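Local atomic coordinates of putative uncharacterized protein (Streptococcus mutans, PDB entry 3L7N), a protein that probably acts as a class I glutamine amidotransferase, a family whose glutaminase domain releases ammonia from glutamine, although the acceptor of that ammonia is not established. Residues S128-V139 with M221-L232. Sequence-based numbering, arbitrary orientation.
Sequences SYLSDFSDDLLV and MNQALYSFLDRL
Tyr-129 lays one face of its ring on the backbone of Leu-232, whose CA sits over the ring centre, 3.8 Å from the centroid, a CH-pi contact. Leu-232 CD1 reaches CD2 and CE2 of the same ring. Phe-133 is sandwiched: Ala-224 CB lies over one face, offset toward the rim, and Leu-130 CD2 over the centre of the other, while Phe-228 CB meets the ring at its edge, 3.8 Å from Phe-133 CE1. In turn, Phe-228 presents a ring edge to Tyr-129 O and touches Leu-130 through CD1. Over the guanidinium of Arg-231 rests Ser-131 CB, and the carboxylate of Asp-132 comes to its edge.

Arg-231 and Asp-132 form a side-on salt bridge that converges on one oxygen: Asp-132 OD2 takes NH2 of Arg-231 at 2.8 Å and NE at 3.0 Å. Both nitrogens approach from the same face of the carboxylate, whose plane is turned 46° from the guanidinium. Arg-231 gets there with CG anti to its carbonyl carbon (chi1 -71°) and an extended chain from CG to NE. A water accepts from the third nitrogen, NH1, and also bonds Ser-128 OG. A second water ties Tyr-129 O, Asp-132 N and Ser-227 OG together, bridging the type I turn of residues 130-133 to the helix.

Farther along, Leu-137 CD2 packs on Ala-224 CB (3.7 Å), and the methyl of Met-221 lies against the Val-139 backbone. The axes of helix 221-232 and strand 136-139 cross at -115°, and the helix runs on along the loop that precedes the strand. Within the glutamine amidotransferase fold, strand 115-120 pairs with 136-143, Phe-176 and Tyr-174 meet the Phe-228 ring edge-to-face, Leu-232 touches strand 86-90, which leads to a probable nucleophile elbow, and helix 15-23 packs against Leu-225, Tyr-226 and Leu-229.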
ATOM      1  N   SER A 128     -13.667 -11.310   7.105  1.00 48.11           N
ATOM      2  CA  SER A 128     -13.228 -12.631   6.724  1.00 47.06           C
ATOM      3  C   SER A 128     -11.745 -12.727   6.278  1.00 46.74           C
ATOM      4  O   SER A 128     -11.028 -13.607   6.689  1.00 46.37           O
ATOM      5  CB  SER A 128     -14.096 -13.094   5.605  1.00 47.59           C
ATOM      6  OG  SER A 128     -14.038 -14.469   5.513  1.00 48.37           O
ATOM      7  N   TYR A 129     -11.331 -11.791   5.409  1.00 46.45           N
ATOM      8  CA  TYR A 129     -10.002 -11.797   4.764  1.00 44.36           C
ATOM      9  C   TYR A 129      -8.879 -11.467   5.762  1.00 44.71           C
ATOM     10  O   TYR A 129      -7.718 -11.603   5.456  1.00 44.21           O
ATOM     11  CB  TYR A 129      -9.992 -10.785   3.550  1.00 42.72           C
ATOM     12  CG  TYR A 129     -11.080 -11.095   2.466  1.00 36.96           C
ATOM     13  CD1 TYR A 129     -11.703 -12.357   2.407  1.00 30.15           C
ATOM     14  CD2 TYR A 129     -11.464 -10.125   1.524  1.00 32.96           C
ATOM     15  CE1 TYR A 129     -12.660 -12.647   1.439  1.00 29.17           C
ATOM     16  CE2 TYR A 129     -12.452 -10.407   0.545  1.00 30.19           C
ATOM     17  CZ  TYR A 129     -13.031 -11.670   0.502  1.00 31.44           C
ATOM     18  OH  TYR A 129     -13.993 -11.972  -0.476  1.00 36.94           O
ATOM     19  N   LEU A 130      -9.253 -11.059   6.968  1.00 45.09           N
ATOM     20  CA  LEU A 130      -8.245 -10.771   8.032  1.00 44.40           C
ATOM     21  C   LEU A 130      -8.247 -11.796   9.176  1.00 44.22           C
ATOM     22  O   LEU A 130      -7.614 -11.575  10.193  1.00 43.41           O
ATOM     23  CB  LEU A 130      -8.417  -9.343   8.609  1.00 43.20           C
ATOM     24  CG  LEU A 130      -8.409  -8.190   7.617  1.00 44.73           C
ATOM     25  CD1 LEU A 130      -8.762  -6.790   8.294  1.00 43.61           C
ATOM     26  CD2 LEU A 130      -7.106  -8.129   6.931  1.00 41.35           C
ATOM     27  N   SER A 131      -8.964 -12.903   9.015  1.00 44.67           N
ATOM     28  CA  SER A 131      -9.010 -13.890  10.078  1.00 46.57           C
ATOM     29  C   SER A 131      -7.635 -14.224  10.664  1.00 48.98           C
ATOM     30  O   SER A 131      -7.542 -14.515  11.842  1.00 52.67           O
ATOM     31  CB  SER A 131      -9.678 -15.141   9.636  1.00 45.80           C
ATOM     32  OG  SER A 131     -10.775 -14.852   8.829  1.00 48.27           O
ATOM     33  N   ASP A 132      -6.572 -14.208   9.862  1.00 49.33           N
ATOM     34  CA  ASP A 132      -5.280 -14.682  10.375  1.00 50.50           C
ATOM     35  C   ASP A 132      -4.411 -13.599  10.957  1.00 52.07           C
ATOM     36  O   ASP A 132      -3.290 -13.847  11.350  1.00 53.35           O
ATOM     37  CB  ASP A 132      -4.564 -15.524   9.366  1.00 49.95           C
ATOM     38  CG  ASP A 132      -5.322 -16.804   9.061  1.00 52.92           C
ATOM     39  OD1 ASP A 132      -5.767 -17.444  10.002  1.00 57.41           O
ATOM     40  OD2 ASP A 132      -5.541 -17.127   7.885  1.00 56.24           O
ATOM     41  N   PHE A 133      -4.979 -12.415  11.108  1.00 53.44           N
ATOM     42  CA  PHE A 133      -4.303 -11.318  11.773  1.00 55.62           C
ATOM     43  C   PHE A 133      -4.683 -11.353  13.267  1.00 58.33           C
ATOM     44  O   PHE A 133      -5.864 -11.158  13.609  1.00 59.94           O
ATOM     45  CB  PHE A 133      -4.796  -9.974  11.188  1.00 54.78           C
ATOM     46  CG  PHE A 133      -4.210  -9.618   9.817  1.00 54.63           C
ATOM     47  CD1 PHE A 133      -4.343 -10.492   8.711  1.00 55.47           C
ATOM     48  CD2 PHE A 133      -3.657  -8.352   9.597  1.00 50.21           C
ATOM     49  CE1 PHE A 133      -3.882 -10.107   7.455  1.00 52.40           C
ATOM     50  CE2 PHE A 133      -3.189  -7.982   8.333  1.00 47.90           C
ATOM     51  CZ  PHE A 133      -3.304  -8.834   7.282  1.00 48.87           C
ATOM     52  N   SER A 134      -3.708 -11.572  14.156  1.00 60.30           N
ATOM     53  CA  SER A 134      -3.923 -11.260  15.577  1.00 62.03           C
ATOM     54  C   SER A 134      -4.425  -9.768  15.711  1.00 63.96           C
ATOM     55  O   SER A 134      -4.169  -8.938  14.821  1.00 64.28           O
ATOM     56  CB  SER A 134      -2.635 -11.443  16.345  1.00 61.98           C
ATOM     57  OG  SER A 134      -1.668 -10.494  15.928  1.00 61.14           O
ATOM     58  N   ASP A 135      -5.124  -9.445  16.804  1.00 64.96           N
ATOM     59  CA  ASP A 135      -5.726  -8.069  16.960  1.00 65.76           C
ATOM     60  C   ASP A 135      -4.717  -6.956  16.797  1.00 65.02           C
ATOM     61  O   ASP A 135      -5.066  -5.837  16.369  1.00 63.93           O
ATOM     62  CB  ASP A 135      -6.348  -7.930  18.314  1.00 66.96           C
ATOM     63  CG  ASP A 135      -7.560  -8.735  18.461  1.00 68.38           C
ATOM     64  OD1 ASP A 135      -7.949  -9.462  17.464  1.00 64.55           O
ATOM     65  OD2 ASP A 135      -8.158  -8.659  19.574  1.00 70.55           O
ATOM     66  N   ASP A 136      -3.517  -7.209  17.330  1.00 64.84           N
ATOM     67  CA  ASP A 136      -2.368  -6.319  17.169  1.00 65.47           C
ATOM     68  C   ASP A 136      -1.204  -7.063  16.478  1.00 64.30           C
ATOM     69  O   ASP A 136      -0.849  -8.228  16.867  1.00 64.40           O
ATOM     70  CB  ASP A 136      -1.885  -5.771  18.528  1.00 65.91           C
ATOM     71  CG  ASP A 136      -2.956  -4.928  19.247  1.00 69.54           C
ATOM     72  OD1 ASP A 136      -3.479  -3.929  18.652  1.00 68.34           O
ATOM     73  OD2 ASP A 136      -3.252  -5.256  20.422  1.00 73.51           O
ATOM     74  N   LEU A 137      -0.595  -6.385  15.482  1.00 61.30           N
ATOM     75  CA  LEU A 137       0.440  -6.976  14.646  1.00 57.60           C
ATOM     76  C   LEU A 137       1.476  -5.966  14.345  1.00 55.16           C
ATOM     77  O   LEU A 137       1.168  -4.843  14.021  1.00 55.14           O
ATOM     78  CB  LEU A 137      -0.158  -7.456  13.360  1.00 57.69           C
ATOM     79  CG  LEU A 137       0.748  -8.228  12.411  1.00 58.02           C
ATOM     80  CD1 LEU A 137       1.392  -9.487  13.114  1.00 56.02           C
ATOM     81  CD2 LEU A 137      -0.081  -8.633  11.228  1.00 55.44           C
ATOM     82  N   LEU A 138       2.723  -6.345  14.455  1.00 52.71           N
ATOM     83  CA  LEU A 138       3.760  -5.442  14.051  1.00 50.71           C
ATOM     84  C   LEU A 138       3.950  -5.470  12.465  1.00 48.69           C
ATOM     85  O   LEU A 138       4.110  -6.563  11.849  1.00 48.27           O
ATOM     86  CB  LEU A 138       5.062  -5.726  14.810  1.00 50.64           C
ATOM     87  CG  LEU A 138       5.616  -4.445  15.459  1.00 52.33           C
ATOM     88  CD1 LEU A 138       4.977  -4.162  16.793  1.00 54.44           C
ATOM     89  CD2 LEU A 138       6.996  -4.538  15.620  1.00 57.02           C
ATOM     90  N   VAL A 139       3.752  -4.304  11.828  1.00 44.34           N
ATOM     91  CA  VAL A 139       3.869  -4.187  10.378  1.00 40.41           C
ATOM     92  C   VAL A 139       4.704  -2.992  10.030  1.00 40.43           C
ATOM     93  O   VAL A 139       5.021  -2.146  10.924  1.00 41.20           O
ATOM     94  CB  VAL A 139       2.447  -4.070   9.645  1.00 39.92           C
ATOM     95  CG1 VAL A 139       1.555  -5.257   9.980  1.00 35.23           C
ATOM     96  CG2 VAL A 139       1.774  -2.719   9.918  1.00 37.62           C
ATOM     97  N   MET A 221       4.913 -10.302   9.115  1.00 40.55           N
ATOM     98  CA  MET A 221       4.114  -9.458   8.189  1.00 39.75           C
ATOM     99  C   MET A 221       3.923 -10.051   6.790  1.00 39.61           C
ATOM    100  O   MET A 221       2.795 -10.157   6.348  1.00 40.79           O
ATOM    101  CB  MET A 221       4.555  -8.010   8.126  1.00 37.00           C
ATOM    102  CG  MET A 221       5.894  -7.766   8.388  1.00 36.56           C
ATOM    103  SD  MET A 221       6.250  -6.153   7.773  1.00 40.43           S
ATOM    104  CE  MET A 221       7.054  -5.397   9.162  1.00 38.84           C
ATOM    105  N   ASN A 222       5.015 -10.532   6.136  1.00 38.44           N
ATOM    106  CA  ASN A 222       4.857 -11.202   4.829  1.00 37.09           C
ATOM    107  C   ASN A 222       3.793 -12.271   4.978  1.00 38.02           C
ATOM    108  O   ASN A 222       2.981 -12.511   4.082  1.00 38.01           O
ATOM    109  CB  ASN A 222       6.139 -11.891   4.371  1.00 35.55           C
ATOM    110  CG  ASN A 222       7.346 -10.957   4.256  1.00 36.06           C
ATOM    111  OD1 ASN A 222       8.476 -11.446   4.095  1.00 38.55           O
ATOM    112  ND2 ASN A 222       7.128  -9.629   4.278  1.00 32.07           N
ATOM    113  N   GLN A 223       3.838 -12.970   6.088  1.00 39.92           N
ATOM    114  CA  GLN A 223       3.035 -14.164   6.246  1.00 41.48           C
ATOM    115  C   GLN A 223       1.553 -13.789   6.526  1.00 41.06           C
ATOM    116  O   GLN A 223       0.613 -14.415   5.985  1.00 41.42           O
ATOM    117  CB  GLN A 223       3.630 -15.079   7.352  1.00 42.04           C
ATOM    118  CG  GLN A 223       2.909 -16.526   7.520  1.00 48.74           C
ATOM    119  CD  GLN A 223       2.677 -17.262   6.151  1.00 57.40           C
ATOM    120  OE1 GLN A 223       3.668 -17.542   5.370  1.00 56.81           O
ATOM    121  NE2 GLN A 223       1.365 -17.522   5.813  1.00 52.02           N
ATOM    122  N   ALA A 224       1.356 -12.747   7.326  1.00 40.32           N
ATOM    123  CA  ALA A 224       0.069 -12.216   7.533  1.00 39.35           C
ATOM    124  C   ALA A 224      -0.499 -11.793   6.189  1.00 40.94           C
ATOM    125  O   ALA A 224      -1.667 -12.212   5.815  1.00 40.72           O
ATOM    126  CB  ALA A 224       0.137 -11.086   8.439  1.00 39.54           C
ATOM    127  N   LEU A 225       0.317 -11.007   5.394  1.00 39.09           N
ATOM    128  CA  LEU A 225      -0.081 -10.615   4.000  1.00 37.10           C
ATOM    129  C   LEU A 225      -0.534 -11.796   3.159  1.00 37.71           C
ATOM    130  O   LEU A 225      -1.624 -11.777   2.602  1.00 37.92           O
ATOM    131  CB  LEU A 225       1.015  -9.930   3.338  1.00 36.06           C
ATOM    132  CG  LEU A 225       0.758  -9.207   2.050  1.00 35.85           C
ATOM    133  CD1 LEU A 225      -0.444  -8.255   2.114  1.00 31.04           C
ATOM    134  CD2 LEU A 225       2.000  -8.437   1.739  1.00 35.91           C
ATOM    135  N   TYR A 226       0.283 -12.852   3.105  1.00 37.75           N
ATOM    136  CA  TYR A 226      -0.079 -14.021   2.334  1.00 37.88           C
ATOM    137  C   TYR A 226      -1.438 -14.513   2.696  1.00 38.35           C
ATOM    138  O   TYR A 226      -2.195 -14.945   1.823  1.00 39.79           O
ATOM    139  CB  TYR A 226       0.954 -15.155   2.488  1.00 37.59           C
ATOM    140  CG  TYR A 226       2.316 -14.797   2.002  1.00 39.61           C
ATOM    141  CD1 TYR A 226       2.483 -13.881   0.999  1.00 39.70           C
ATOM    142  CD2 TYR A 226       3.452 -15.385   2.542  1.00 44.23           C
ATOM    143  CE1 TYR A 226       3.792 -13.478   0.551  1.00 41.06           C
ATOM    144  CE2 TYR A 226       4.782 -15.007   2.081  1.00 43.09           C
ATOM    145  CZ  TYR A 226       4.913 -14.048   1.082  1.00 40.23           C
ATOM    146  OH  TYR A 226       6.175 -13.628   0.635  1.00 36.31           O
ATOM    147  N   SER A 227      -1.745 -14.554   3.995  1.00 39.02           N
ATOM    148  CA  SER A 227      -3.081 -15.106   4.438  1.00 39.17           C
ATOM    149  C   SER A 227      -4.194 -14.198   3.923  1.00 37.15           C
ATOM    150  O   SER A 227      -5.224 -14.698   3.424  1.00 36.90           O
ATOM    151  CB  SER A 227      -3.171 -15.205   5.937  1.00 39.63           C
ATOM    152  OG  SER A 227      -2.928 -13.904   6.520  1.00 46.89           O
ATOM    153  N   PHE A 228      -3.973 -12.862   3.990  1.00 35.11           N
ATOM    154  CA  PHE A 228      -4.917 -11.906   3.386  1.00 34.87           C
ATOM    155  C   PHE A 228      -5.130 -12.120   1.849  1.00 35.19           C
ATOM    156  O   PHE A 228      -6.287 -12.326   1.390  1.00 35.84           O
ATOM    157  CB  PHE A 228      -4.543 -10.463   3.702  1.00 35.08           C
ATOM    158  CG  PHE A 228      -5.333  -9.445   2.918  1.00 37.87           C
ATOM    159  CD1 PHE A 228      -6.637  -9.054   3.344  1.00 40.45           C
ATOM    160  CD2 PHE A 228      -4.808  -8.892   1.707  1.00 39.57           C
ATOM    161  CE1 PHE A 228      -7.408  -8.118   2.590  1.00 41.53           C
ATOM    162  CE2 PHE A 228      -5.560  -7.955   0.938  1.00 40.27           C
ATOM    163  CZ  PHE A 228      -6.878  -7.569   1.380  1.00 44.03           C
ATOM    164  N   LEU A 229      -4.031 -12.188   1.076  1.00 34.98           N
ATOM    165  CA  LEU A 229      -4.157 -12.310  -0.396  1.00 34.88           C
ATOM    166  C   LEU A 229      -4.798 -13.611  -0.768  1.00 35.60           C
ATOM    167  O   LEU A 229      -5.695 -13.654  -1.659  1.00 36.70           O
ATOM    168  CB  LEU A 229      -2.791 -12.138  -1.107  1.00 34.62           C
ATOM    169  CG  LEU A 229      -2.075 -10.776  -0.869  1.00 34.61           C
ATOM    170  CD1 LEU A 229      -0.538 -10.863  -1.146  1.00 29.55           C
ATOM    171  CD2 LEU A 229      -2.715  -9.752  -1.730  1.00 31.44           C
ATOM    172  N   ASP A 230      -4.404 -14.685  -0.073  1.00 35.14           N
ATOM    173  CA  ASP A 230      -5.028 -15.966  -0.287  1.00 36.16           C
ATOM    174  C   ASP A 230      -6.488 -15.928  -0.070  1.00 36.42           C
ATOM    175  O   ASP A 230      -7.296 -16.474  -0.911  1.00 35.94           O
ATOM    176  CB  ASP A 230      -4.412 -16.996   0.566  1.00 36.64           C
ATOM    177  CG  ASP A 230      -3.162 -17.520  -0.012  1.00 39.61           C
ATOM    178  OD1 ASP A 230      -3.104 -17.741  -1.270  1.00 44.94           O
ATOM    179  OD2 ASP A 230      -2.229 -17.675   0.736  1.00 42.43           O
ATOM    180  N   ARG A 231      -6.899 -15.266   1.018  1.00 36.97           N
ATOM    181  CA  ARG A 231      -8.323 -15.227   1.339  1.00 37.53           C
ATOM    182  C   ARG A 231      -9.086 -14.290   0.407  1.00 35.91           C
ATOM    183  O   ARG A 231     -10.199 -14.614  -0.023  1.00 35.73           O
ATOM    184  CB  ARG A 231      -8.546 -14.873   2.776  1.00 37.74           C
ATOM    185  CG  ARG A 231      -8.148 -15.979   3.784  1.00 39.73           C
ATOM    186  CD  ARG A 231      -8.302 -15.418   5.169  1.00 45.05           C
ATOM    187  NE  ARG A 231      -7.897 -16.308   6.222  1.00 49.30           N
ATOM    188  CZ  ARG A 231      -8.667 -17.280   6.725  1.00 51.72           C
ATOM    189  NH1 ARG A 231      -9.863 -17.553   6.176  1.00 45.88           N
ATOM    190  NH2 ARG A 231      -8.222 -18.003   7.768  1.00 49.05           N
ATOM    191  N   LEU A 232      -8.460 -13.155   0.058  1.00 33.41           N
ATOM    192  CA  LEU A 232      -9.076 -12.193  -0.790  1.00 32.92           C
ATOM    193  C   LEU A 232      -9.403 -12.813  -2.138  1.00 34.59           C
ATOM    194  O   LEU A 232     -10.392 -12.461  -2.781  1.00 34.60           O
ATOM    195  CB  LEU A 232      -8.176 -11.011  -0.969  1.00 32.10           C
ATOM    196  CG  LEU A 232      -8.517  -9.947  -2.012  1.00 31.80           C
ATOM    197  CD1 LEU A 232      -9.771  -9.110  -1.574  1.00 30.86           C
ATOM    198  CD2 LEU A 232      -7.323  -9.009  -2.216  1.00 22.26           C
TER
HETATM  199  O   HOH W   1     -11.433 -15.578   4.316  1.00 40.47           O
HETATM  200  O   HOH W   2      -5.941 -13.278   7.000  1.00 37.48           O